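Local structure of putative antitoxin HigA3 (Mycobacterium tuberculosis H37Rv, 6LTZ) at residues Asp55-Met60 with Ala65-Leu70. The protein is the putative DNA-binding antitoxin of a type II toxin-antitoxin system, whose cognate toxin would be HigB3. Numbering follows the deposited sequence.
Sequences DVAALM and ARVSKL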
loop_
_atom_site.group_PDB
_atom_site.type_symbol
_atom_site.label_atom_id
_atom_site.label_comp_id
_atom_site.label_asym_id
_atom_site.label_seq_id
_atom_site.Cartn_x
_atom_site.Cartn_y
_atom_site.Cartn_z
ATOM N N ASP A 55 12.125 -16.510 9.620
ATOM C CA ASP A 55 11.965 -17.064 8.274
ATOM C C ASP A 55 11.656 -15.947 7.282
ATOM O O ASP A 55 12.287 -15.849 6.228
ATOM C CB ASP A 55 10.856 -18.119 8.242
ATOM C CG ASP A 55 11.158 -19.310 9.133
ATOM O OD1 ASP A 55 12.345 -19.694 9.244
ATOM O OD2 ASP A 55 10.204 -19.854 9.729
ATOM N N VAL A 56 10.690 -15.104 7.637
ATOM C CA VAL A 56 10.298 -13.971 6.798
ATOM C C VAL A 56 11.435 -12.966 6.634
ATOM O O VAL A 56 11.672 -12.465 5.533
ATOM C CB VAL A 56 9.062 -13.248 7.366
ATOM C CG1 VAL A 56 8.712 -12.027 6.512
ATOM C CG2 VAL A 56 7.881 -14.203 7.426
ATOM N N ALA A 57 12.145 -12.679 7.722
ATOM C CA ALA A 57 13.267 -11.746 7.661
ATOM C C ALA A 57 14.326 -12.228 6.673
ATOM O O ALA A 57 14.876 -11.438 5.905
ATOM C CB ALA A 57 13.882 -11.547 9.051
ATOM N N ALA A 58 14.606 -13.528 6.695
ATOM C CA ALA A 58 15.592 -14.105 5.788
ATOM C C ALA A 58 15.119 -14.010 4.340
ATOM O O ALA A 58 15.899 -13.701 3.443
ATOM C CB ALA A 58 15.877 -15.549 6.154
ATOM N N LEU A 59 13.837 -14.274 4.124
ATOM C CA LEU A 59 13.268 -14.227 2.783
ATOM C C LEU A 59 13.294 -12.814 2.215
ATOM O O LEU A 59 13.555 -12.626 1.026
ATOM C CB LEU A 59 11.840 -14.782 2.798
ATOM C CG LEU A 59 11.802 -16.305 2.937
ATOM C CD1 LEU A 59 10.436 -16.797 3.392
ATOM C CD2 LEU A 59 12.182 -16.946 1.610
ATOM N N MET A 60 13.035 -11.828 3.070
ATOM C CA MET A 60 13.036 -10.417 2.678
ATOM C C MET A 60 14.440 -9.824 2.609
ATOM O O MET A 60 14.644 -8.756 2.032
ATOM C CB MET A 60 12.208 -9.589 3.660
ATOM C CG MET A 60 10.731 -9.899 3.681
ATOM S SD MET A 60 9.883 -8.928 4.943
ATOM C CE MET A 60 10.120 -7.266 4.311
ATOM N N ALA A 65 14.358 -7.307 13.446
ATOM C CA ALA A 65 13.845 -6.110 14.093
ATOM C C ALA A 65 12.834 -5.422 13.186
ATOM O O ALA A 65 11.715 -5.119 13.605
ATOM C CB ALA A 65 14.981 -5.165 14.447
ATOM N N ARG A 66 13.229 -5.197 11.935
ATOM C CA ARG A 66 12.345 -4.586 10.951
ATOM C C ARG A 66 11.050 -5.380 10.804
ATOM O O ARG A 66 9.966 -4.802 10.756
ATOM C CB ARG A 66 13.047 -4.465 9.597
ATOM C CG ARG A 66 12.105 -4.174 8.442
ATOM C CD ARG A 66 12.099 -2.689 8.095
ATOM N NE ARG A 66 13.310 -2.289 7.383
ATOM C CZ ARG A 66 13.537 -2.518 6.092
ATOM N NH1 ARG A 66 12.630 -3.149 5.354
ATOM N NH2 ARG A 66 14.671 -2.115 5.534
ATOM N N VAL A 67 11.161 -6.706 10.750
ATOM C CA VAL A 67 9.981 -7.556 10.623
ATOM C C VAL A 67 9.120 -7.437 11.874
ATOM O O VAL A 67 7.892 -7.411 11.801
ATOM C CB VAL A 67 10.356 -9.040 10.390
ATOM C CG1 VAL A 67 9.117 -9.921 10.455
ATOM C CG2 VAL A 67 11.052 -9.205 9.052
ATOM N N SER A 68 9.781 -7.357 13.022
ATOM C CA SER A 68 9.083 -7.221 14.290
ATOM C C SER A 68 8.310 -5.908 14.323
ATOM O O SER A 68 7.138 -5.878 14.696
ATOM C CB SER A 68 10.068 -7.298 15.456
ATOM O OG SER A 68 9.399 -7.149 16.694
ATOM N N LYS A 69 8.963 -4.826 13.911
ATOM C CA LYS A 69 8.302 -3.525 13.871
ATOM C C LYS A 69 7.162 -3.512 12.861
ATOM O O LYS A 69 6.158 -2.836 13.063
ATOM C CB LYS A 69 9.300 -2.415 13.547
ATOM C CG LYS A 69 10.507 -2.361 14.472
ATOM C CD LYS A 69 11.554 -1.368 13.977
ATOM C CE LYS A 69 11.374 -1.047 12.496
ATOM N NZ LYS A 69 12.645 -0.631 11.840
ATOM N N LEU A 70 7.317 -4.268 11.778
ATOM C CA LEU A 70 6.266 -4.397 10.775
ATOM C C LEU A 70 5.001 -5.007 11.359
ATOM O O LEU A 70 3.890 -4.541 11.100
ATOM C CB LEU A 70 6.742 -5.260 9.602
ATOM C CG LEU A 70 7.344 -4.574 8.382
ATOM C CD1 LEU A 70 7.536 -5.588 7.262
ATOM C CD2 LEU A 70 6.448 -3.442 7.933
#
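V67 pushes one methyl, CG2, against A57 of the neighbouring helix, at its CA and CB. The approach is tight: V67 CG2 lies 3.6 Å from A57 CA. From A57 CB the same V67 CG2 is 3.7 Å away, and A57 CA and V67 CA are 6.1 Å apart. The small side chain of A57 lets the valine come this near. V67 has CG1 anti to its backbone N (chi1 172°), which leaves CG2 anti to the carbonyl carbon and directed at helix 53-60. That same methyl also meets M60 SD at 4.3 Å and, more loosely, V56 CG1 at 4.5 Å, so a single branch touches three side chains of helix 53-60.

Away from this point the fit relaxes. M60 stretches out to its sulfur, with chi2 near 177°, then turns at chi3 so that CE reaches L70 CD1 at 4.3 Å; the methionine is partly exposed, which makes this the solvent side of the contact. V56 and L70 are buried, V56 leaning on Y86 and L90 and L70 on L75 and T78. Everything that joins the two segments is apolar. Their axes pass 9.3 Å apart at 115°, a steep crossing of two short consecutive helices, characteristic of the helix-turn-helix of Cro/C1-type DNA-binding domains, predicted here to span 53-72.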